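Local atomic coordinates of metallocarboxypeptidase (Trypanosoma cruzi, PDB entry 3DWC), a protein that probably cleaves single amino acids from the C-terminus of peptides with broad specificity, except proline, as a metal-dependent carboxypeptidase of the M32 family. Residues V265-G270 against G299-A304; A272-N277 against K465-G470; E305-R310 against V429-M434. One frame throughout, in Å; residues are numbered along the deposited sequence.

Overall arrangement
Three buried contacts tie together the helices of the core; only interaction 1 includes a cobalt ligand. Interaction 1 packs helix 259-276 closely against helix 294-309 at the metal site; interaction 2 carries the end of helix 259-276 onto the end of helix 456-467, and interaction 3 lays the end of helix 294-309 beside helix 421-441. Their chemistry differs accordingly: metal coordination and backbone-close packing in the first, an indole lying on a helix in the second, an amide against alkyl groups in the third. None has a direct hydrogen bond across its segments. Hydrogen bonds link interaction 1 to the others, Gln300 OE1 to Trp467 NE1 of interaction 2 and His267 ND1 to Glu305 OE1 of interaction 3.

Interaction 1 of 3, residues V265-G270 against G299-A304; sequences VIHETG and GQSLFA. With CO (cobalt (II) ion), chain Q.
The metal site of an M32 carboxypeptidase lies at this helix-helix contact, where the HExxH motif on helix 259-276 meets helix 294-309, the source of the third protein ligand. His267 NE2 binds cobalt at 2.2 Å; His271, Glu298 and three waters complete the coordination. Glu268, the predicted proton donor/acceptor, turns its CB away from residues 299-304, and its OE2 accepts a hydrogen bond from one of the metal-bound waters, as would suit a general base. The two helix segments run at 138° to each other with axes only 6.9 Å apart. Gly270 permits this closeness: its CA lies 4.0 Å from Ser301 CA, and a CB there would collide with Gln300 O, Ser301 CA and Ala304 CB. The His267 ring, CG anti to the backbone N (chi1 -174°), is fixed from several directions. Ser301 CB lies over one face, 3.4 Å from the ring centroid, in a CH-pi contact, while Leu302 CD2 comes to the edge, 3.6 Å from His267 CE1. The other ring nitrogen, ND1, is hydrogen-bonded to Glu305 OE1, a carboxylate-histidine-metal arrangement that would be expected to make the imidazole a stronger ligand. Ser301 OG, placed between the backbone N and the carbonyl carbon, is close to His267 NE2 without bonding to it and instead hydrogen-bonds Glu298 O, one turn back. One residue before the histidine, Ile266 CG2, anti to its own backbone N, packs against Ala304 CB at 3.9 Å. One water bridges the two backbones beside Gly270, donating to Gly270 O and, at 2.7 Å, to Gln300 O.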
# COMPACT_ATOMS: atom_id res chain seq x y z
N VAL B 265 2.44 -1.53 -21.40
CA VAL B 265 1.31 -0.83 -20.79
C VAL B 265 -0.02 -1.13 -21.47
O VAL B 265 -1.02 -1.30 -20.81
CB VAL B 265 1.57 0.68 -20.75
CG1 VAL B 265 0.30 1.50 -20.55
CG2 VAL B 265 2.59 0.96 -19.66
N ILE B 266 -0.01 -1.23 -22.79
CA ILE B 266 -1.22 -1.57 -23.56
C ILE B 266 -1.72 -2.97 -23.12
O ILE B 266 -2.88 -3.18 -22.83
CB ILE B 266 -0.96 -1.45 -25.10
CG1 ILE B 266 -0.87 0.02 -25.50
CG2 ILE B 266 -2.13 -2.14 -25.91
CD1 ILE B 266 -0.40 0.31 -26.95
N HIS B 267 -0.82 -3.92 -23.07
CA HIS B 267 -1.10 -5.27 -22.57
C HIS B 267 -1.77 -5.25 -21.17
O HIS B 267 -2.81 -5.85 -20.94
CB HIS B 267 0.24 -6.05 -22.53
CG HIS B 267 0.07 -7.49 -22.17
ND1 HIS B 267 0.08 -8.50 -23.12
CD2 HIS B 267 -0.15 -8.09 -20.98
CE1 HIS B 267 -0.14 -9.66 -22.52
NE2 HIS B 267 -0.29 -9.44 -21.22
N GLU B 268 -1.15 -4.56 -20.22
CA GLU B 268 -1.69 -4.52 -18.87
C GLU B 268 -2.97 -3.74 -18.79
O GLU B 268 -3.84 -4.08 -18.03
CB GLU B 268 -0.66 -3.92 -17.92
CG GLU B 268 0.62 -4.67 -17.87
CD GLU B 268 0.48 -6.15 -17.50
OE1 GLU B 268 -0.43 -6.49 -16.71
OE2 GLU B 268 1.31 -6.97 -17.98
N THR B 269 -3.11 -2.71 -19.60
CA THR B 269 -4.36 -1.99 -19.69
C THR B 269 -5.45 -2.93 -20.19
O THR B 269 -6.58 -2.86 -19.73
CB THR B 269 -4.21 -0.72 -20.53
OG1 THR B 269 -3.26 0.11 -19.90
CG2 THR B 269 -5.56 0.10 -20.67
N GLY B 270 -5.13 -3.85 -21.09
CA GLY B 270 -6.15 -4.80 -21.55
C GLY B 270 -6.66 -5.69 -20.41
O GLY B 270 -7.84 -5.95 -20.33
N GLY B 299 -6.51 -13.30 -23.02
CA GLY B 299 -7.26 -12.93 -24.21
C GLY B 299 -7.63 -11.46 -24.28
O GLY B 299 -7.68 -10.85 -25.37
N GLN B 300 -7.94 -10.88 -23.14
CA GLN B 300 -8.12 -9.45 -23.03
C GLN B 300 -6.83 -8.64 -23.15
O GLN B 300 -6.81 -7.60 -23.80
CB GLN B 300 -8.86 -9.13 -21.73
CG GLN B 300 -10.18 -9.92 -21.52
CD GLN B 300 -11.05 -10.10 -22.74
OE1 GLN B 300 -11.65 -9.14 -23.25
NE2 GLN B 300 -11.10 -11.33 -23.25
N SER B 301 -5.75 -9.07 -22.52
CA SER B 301 -4.51 -8.31 -22.67
C SER B 301 -4.04 -8.32 -24.13
O SER B 301 -3.54 -7.31 -24.69
CB SER B 301 -3.45 -8.91 -21.77
OG SER B 301 -3.36 -10.29 -22.02
N LEU B 302 -4.15 -9.49 -24.75
CA LEU B 302 -3.64 -9.68 -26.11
C LEU B 302 -4.57 -9.15 -27.18
O LEU B 302 -4.16 -8.79 -28.28
CB LEU B 302 -3.28 -11.13 -26.36
CG LEU B 302 -2.10 -11.62 -25.51
CD1 LEU B 302 -1.91 -13.13 -25.70
CD2 LEU B 302 -0.82 -10.89 -25.80
N PHE B 303 -5.83 -9.06 -26.87
CA PHE B 303 -6.74 -8.31 -27.73
C PHE B 303 -6.27 -6.85 -27.86
O PHE B 303 -6.16 -6.30 -28.97
CB PHE B 303 -8.13 -8.40 -27.14
CG PHE B 303 -9.20 -7.86 -28.03
CD1 PHE B 303 -9.89 -8.69 -28.87
CD2 PHE B 303 -9.50 -6.51 -28.02
CE1 PHE B 303 -10.90 -8.18 -29.69
CE2 PHE B 303 -10.54 -5.98 -28.80
CZ PHE B 303 -11.23 -6.83 -29.66
N ALA B 304 -5.92 -6.25 -26.72
CA ALA B 304 -5.39 -4.90 -26.68
C ALA B 304 -4.05 -4.80 -27.38
O ALA B 304 -3.88 -4.04 -28.31
CB ALA B 304 -5.27 -4.35 -25.17
CO CO Q . -0.69 -10.79 -19.51
O HOH W 1 0.75 -9.62 -18.23
O HOH W 2 -8.77 -5.81 -23.25
O HOH W 3 0.72 -11.81 -19.96
O HOH W 4 -0.40 -12.25 -17.91

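Interaction 2 of 3, residues A272-N277 against K465-G470; sequences AKYEQN and KIWQHG
Residues 272-276 form the last turn of a helix that opens at Asn277, while 465-470 leave theirs through a wider pi-type turn and a type I beta turn from Trp467 to Gly470; the backbones come nearest at Tyr274 and Trp467, CA to CA 5.4 Å. The Trp467 indole, CG anti to its carbonyl carbon (chi1 -46°), lies with one face on the helix surface. Lys273 CB sits over the six-membered ring, 3.5 Å from Trp467 CH2, and Tyr274 CA stands almost on the normal of the five-membered ring, 3.9 Å from its centroid; both are CH-pi contacts. Lys273 O faces the same side of the indole, toward the rim. The Lys273 chain bends at chi2 and chi3, so CE also passes near Trp467 CH2 before NZ makes a weak hydrogen bond to Lys224 O. Here the helix bearing the HExxH motif, with cobalt ligands His267 and His271, is joined to the C-terminal part of the M32 fold, and Trp467 NE1 reaches a third helix by hydrogen-bonding Gln300 OE1. The Tyr274 ring, CG anti to its backbone N, slides past the five-membered ring with planes 30° apart and little overlap; its CD1 touches Trp467 CD1 at 3.5 Å. Ile466 CG2 packs against Tyr274 CZ at 4.0 Å. Asn277 runs alongside the indole, CB 3.6 Å from Trp467 CE3, its amide held in orientation by a nearly straight bond from ND2 to Lys273 O, 2.9 Å, that meets a carbonyl lone pair in plane. Tyr274 OH hydrogen-bonds Arg292 N and donates to a water, which in turn donates to Ile466 O and Gly470 O.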
# COMPACT_ATOMS: atom_id res chain seq x y z
N ALA B 272 -6.51 -4.74 -17.20
CA ALA B 272 -7.18 -3.77 -16.34
C ALA B 272 -8.62 -3.53 -16.71
O ALA B 272 -9.49 -3.39 -15.83
CB ALA B 272 -6.42 -2.43 -16.34
N LYS B 273 -8.89 -3.45 -18.01
CA LYS B 273 -10.26 -3.16 -18.46
C LYS B 273 -11.18 -4.30 -18.06
O LYS B 273 -12.34 -4.08 -17.71
CB LYS B 273 -10.31 -2.98 -19.98
CG LYS B 273 -9.58 -1.69 -20.53
CD LYS B 273 -10.23 -0.38 -20.03
CE LYS B 273 -11.64 -0.16 -20.66
NZ LYS B 273 -12.28 1.09 -20.15
N TYR B 274 -10.67 -5.52 -18.09
CA TYR B 274 -11.44 -6.66 -17.64
C TYR B 274 -11.76 -6.52 -16.14
O TYR B 274 -12.94 -6.56 -15.73
CB TYR B 274 -10.71 -7.96 -17.96
CG TYR B 274 -11.45 -9.28 -17.85
CD1 TYR B 274 -12.82 -9.37 -17.59
CD2 TYR B 274 -10.77 -10.45 -18.06
CE1 TYR B 274 -13.47 -10.66 -17.54
CE2 TYR B 274 -11.39 -11.71 -17.98
CZ TYR B 274 -12.74 -11.80 -17.74
OH TYR B 274 -13.33 -13.03 -17.70
N GLU B 275 -10.70 -6.31 -15.34
CA GLU B 275 -10.84 -6.13 -13.90
C GLU B 275 -11.78 -4.97 -13.52
O GLU B 275 -12.65 -5.14 -12.63
CB GLU B 275 -9.45 -5.99 -13.24
CG GLU B 275 -8.60 -7.28 -13.35
CD GLU B 275 -9.19 -8.43 -12.53
OE1 GLU B 275 -9.14 -9.61 -12.94
OE2 GLU B 275 -9.74 -8.15 -11.46
N GLN B 276 -11.68 -3.82 -14.21
CA GLN B 276 -12.45 -2.63 -13.85
C GLN B 276 -13.91 -2.75 -14.21
O GLN B 276 -14.74 -1.98 -13.71
CB GLN B 276 -11.92 -1.34 -14.56
CG GLN B 276 -10.57 -0.86 -14.06
CD GLN B 276 -10.27 0.56 -14.47
OE1 GLN B 276 -10.61 1.03 -15.59
NE2 GLN B 276 -9.67 1.31 -13.52
N ASN B 277 -14.20 -3.65 -15.16
CA ASN B 277 -15.55 -3.86 -15.62
C ASN B 277 -16.10 -5.24 -15.38
O ASN B 277 -17.11 -5.61 -16.00
CB ASN B 277 -15.63 -3.51 -17.10
CG ASN B 277 -15.32 -2.08 -17.34
OD1 ASN B 277 -16.20 -1.23 -17.18
ND2 ASN B 277 -14.06 -1.78 -17.65
N LYS B 465 -19.61 -8.88 -24.33
CA LYS B 465 -19.36 -10.29 -24.61
C LYS B 465 -18.64 -11.03 -23.51
O LYS B 465 -18.88 -12.22 -23.30
CB LYS B 465 -18.57 -10.47 -25.93
CG LYS B 465 -19.39 -10.14 -27.14
CD LYS B 465 -18.53 -10.10 -28.44
CE LYS B 465 -19.42 -9.79 -29.63
NZ LYS B 465 -20.57 -10.78 -29.81
N ILE B 466 -17.75 -10.33 -22.82
CA ILE B 466 -16.88 -10.96 -21.88
C ILE B 466 -16.98 -10.33 -20.50
O ILE B 466 -17.33 -11.01 -19.54
CB ILE B 466 -15.40 -10.94 -22.34
CG1 ILE B 466 -15.25 -11.59 -23.72
CG2 ILE B 466 -14.54 -11.62 -21.27
CD1 ILE B 466 -15.69 -13.07 -23.79
N TRP B 467 -16.63 -9.05 -20.39
CA TRP B 467 -16.34 -8.49 -19.06
C TRP B 467 -17.53 -8.55 -18.13
O TRP B 467 -17.38 -8.90 -16.99
CB TRP B 467 -15.72 -7.08 -19.09
CG TRP B 467 -14.61 -6.85 -20.05
CD1 TRP B 467 -13.73 -7.76 -20.53
CD2 TRP B 467 -14.22 -5.59 -20.61
NE1 TRP B 467 -12.82 -7.16 -21.37
CE2 TRP B 467 -13.13 -5.82 -21.45
CE3 TRP B 467 -14.73 -4.30 -20.51
CZ2 TRP B 467 -12.52 -4.80 -22.18
CZ3 TRP B 467 -14.15 -3.29 -21.27
CH2 TRP B 467 -13.07 -3.55 -22.09
N GLN B 468 -18.74 -8.29 -18.61
CA GLN B 468 -19.89 -8.23 -17.69
C GLN B 468 -20.32 -9.57 -17.09
O GLN B 468 -21.03 -9.59 -16.11
CB GLN B 468 -21.13 -7.64 -18.36
CG GLN B 468 -21.74 -8.57 -19.43
CD GLN B 468 -23.08 -8.06 -19.89
OE1 GLN B 468 -23.78 -7.47 -19.09
NE2 GLN B 468 -23.47 -8.31 -21.15
N HIS B 469 -19.87 -10.68 -17.70
CA HIS B 469 -20.27 -12.01 -17.26
C HIS B 469 -19.39 -12.62 -16.13
O HIS B 469 -19.82 -13.55 -15.43
CB HIS B 469 -20.30 -12.93 -18.49
CG HIS B 469 -21.27 -12.46 -19.55
ND1 HIS B 469 -22.63 -12.41 -19.32
CD2 HIS B 469 -21.07 -12.01 -20.81
CE1 HIS B 469 -23.23 -11.96 -20.42
NE2 HIS B 469 -22.30 -11.68 -21.32
N GLY B 470 -18.20 -12.07 -15.90
CA GLY B 470 -17.20 -12.70 -15.04
C GLY B 470 -17.16 -14.22 -15.11
O GLY B 470 -16.82 -14.79 -16.14
O HOH W 5 -15.93 -13.16 -18.20

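Interaction 3 of 3, residues E305-R310 against V429-M434; sequences EMQIGR and VAAQLM
Ala430 opens the contact on helix 421-441: its carbonyl O lies 3.6 Å from Gln307 CG, and its CB points toward the end of helix 294-309. Ala431 offers its CA, 3.5 Å from Gln307 OE1, and its CB a little farther off. Gln432 turns its CB away, and its amide is held by Thr483, Thr486 and Asn488. Leu433 packs instead on Gln300 and Phe303, earlier in helix 294-309. Met434 closes the contact. Its CG is anti to the backbone N (chi1 -177°), and bends at chi2 and chi3 bring the methyl CE to Gln307 CB at 3.8 Å and to Ile308 CG1 at 3.9 Å, crossing the isoleucine at about a right angle. Gln307 and Met434 slide past each other in opposite directions, so that Gln307 NE2 lies 3.4 Å from Met434 CG. The bend of Gln307 at chi2 (-63°) sets its amide along the Ala431-Met434 surface, and His495 of helix 490-501 touches the same side chain. The segment axes are 9.7 Å apart at 37°, and the side chain of Gln307 crosses the gap to reach the backbone of Ala430 and Ala431. With no hydrogen bond between the segments, the glutamine amide meets its neighbours here through van der Waals contact, so shape rather than directed polar bonding joins these two segments.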
# COMPACT_ATOMS: atom_id res chain seq x y z
N GLU B 305 -3.10 -5.58 -26.91
CA GLU B 305 -1.77 -5.53 -27.43
C GLU B 305 -1.64 -5.98 -28.85
O GLU B 305 -1.05 -5.27 -29.67
CB GLU B 305 -0.82 -6.37 -26.54
CG GLU B 305 0.58 -6.15 -26.91
CD GLU B 305 1.55 -7.17 -26.35
OE1 GLU B 305 1.19 -7.99 -25.50
OE2 GLU B 305 2.69 -7.12 -26.80
N MET B 306 -2.16 -7.18 -29.16
CA MET B 306 -1.86 -7.81 -30.45
C MET B 306 -2.87 -7.47 -31.51
O MET B 306 -2.50 -7.11 -32.63
CB MET B 306 -1.73 -9.34 -30.32
CG MET B 306 -0.65 -9.82 -29.33
SD MET B 306 0.94 -9.21 -29.87
CE MET B 306 2.12 -10.17 -28.92
N GLN B 307 -4.14 -7.55 -31.16
CA GLN B 307 -5.19 -7.33 -32.12
C GLN B 307 -5.36 -5.87 -32.49
O GLN B 307 -5.67 -5.56 -33.64
CB GLN B 307 -6.51 -7.95 -31.66
CG GLN B 307 -6.51 -9.48 -31.53
CD GLN B 307 -6.27 -10.20 -32.85
OE1 GLN B 307 -5.64 -11.24 -32.89
NE2 GLN B 307 -6.83 -9.68 -33.93
N ILE B 308 -5.15 -4.97 -31.53
CA ILE B 308 -5.20 -3.56 -31.80
C ILE B 308 -3.77 -2.99 -31.87
O ILE B 308 -3.36 -2.42 -32.89
CB ILE B 308 -6.01 -2.80 -30.72
CG1 ILE B 308 -7.45 -3.31 -30.70
CG2 ILE B 308 -5.93 -1.23 -30.97
CD1 ILE B 308 -8.29 -2.80 -29.55
N GLY B 309 -3.04 -3.16 -30.78
CA GLY B 309 -1.70 -2.56 -30.61
C GLY B 309 -0.64 -2.74 -31.68
O GLY B 309 0.12 -1.81 -31.96
N ARG B 310 -0.57 -3.93 -32.28
CA ARG B 310 0.43 -4.21 -33.32
C ARG B 310 -0.14 -4.16 -34.72
O ARG B 310 0.53 -4.58 -35.68
CB ARG B 310 1.04 -5.60 -33.06
CG ARG B 310 1.82 -5.62 -31.69
CD ARG B 310 2.78 -6.70 -31.66
NE ARG B 310 3.32 -6.98 -30.32
CZ ARG B 310 4.50 -6.54 -29.87
NH1 ARG B 310 4.94 -6.92 -28.66
NH2 ARG B 310 5.25 -5.70 -30.61
N VAL B 429 -8.10 -16.81 -27.86
CA VAL B 429 -9.28 -16.06 -27.42
C VAL B 429 -9.31 -14.67 -28.05
O VAL B 429 -10.32 -14.22 -28.61
CB VAL B 429 -9.39 -15.96 -25.85
CG1 VAL B 429 -10.41 -14.89 -25.37
CG2 VAL B 429 -9.63 -17.36 -25.21
N ALA B 430 -8.18 -14.00 -28.00
CA ALA B 430 -8.08 -12.67 -28.57
C ALA B 430 -8.43 -12.61 -30.06
O ALA B 430 -9.15 -11.71 -30.50
CB ALA B 430 -6.69 -12.09 -28.30
N ALA B 431 -7.93 -13.59 -30.83
CA ALA B 431 -8.13 -13.65 -32.27
C ALA B 431 -9.56 -13.96 -32.59
O ALA B 431 -10.10 -13.36 -33.46
CB ALA B 431 -7.19 -14.74 -32.90
N GLN B 432 -10.14 -14.91 -31.86
CA GLN B 432 -11.53 -15.30 -31.98
C GLN B 432 -12.49 -14.12 -31.67
O GLN B 432 -13.46 -13.91 -32.35
CB GLN B 432 -11.84 -16.48 -31.07
CG GLN B 432 -13.25 -17.10 -31.31
CD GLN B 432 -13.37 -18.56 -30.85
OE1 GLN B 432 -12.42 -19.32 -30.95
NE2 GLN B 432 -14.57 -18.96 -30.39
N LEU B 433 -12.25 -13.42 -30.59
CA LEU B 433 -13.05 -12.26 -30.21
C LEU B 433 -13.01 -11.12 -31.25
O LEU B 433 -14.04 -10.54 -31.58
CB LEU B 433 -12.51 -11.72 -28.86
CG LEU B 433 -13.44 -11.37 -27.69
CD1 LEU B 433 -12.78 -10.22 -26.88
CD2 LEU B 433 -14.96 -11.05 -28.00
N MET B 434 -11.83 -10.80 -31.72
CA MET B 434 -11.65 -9.78 -32.77
C MET B 434 -12.28 -10.21 -34.06
O MET B 434 -12.90 -9.37 -34.72
CB MET B 434 -10.16 -9.42 -33.00
CG MET B 434 -9.94 -8.31 -34.02
SD MET B 434 -10.86 -6.77 -33.68
CE MET B 434 -9.61 -5.91 -32.66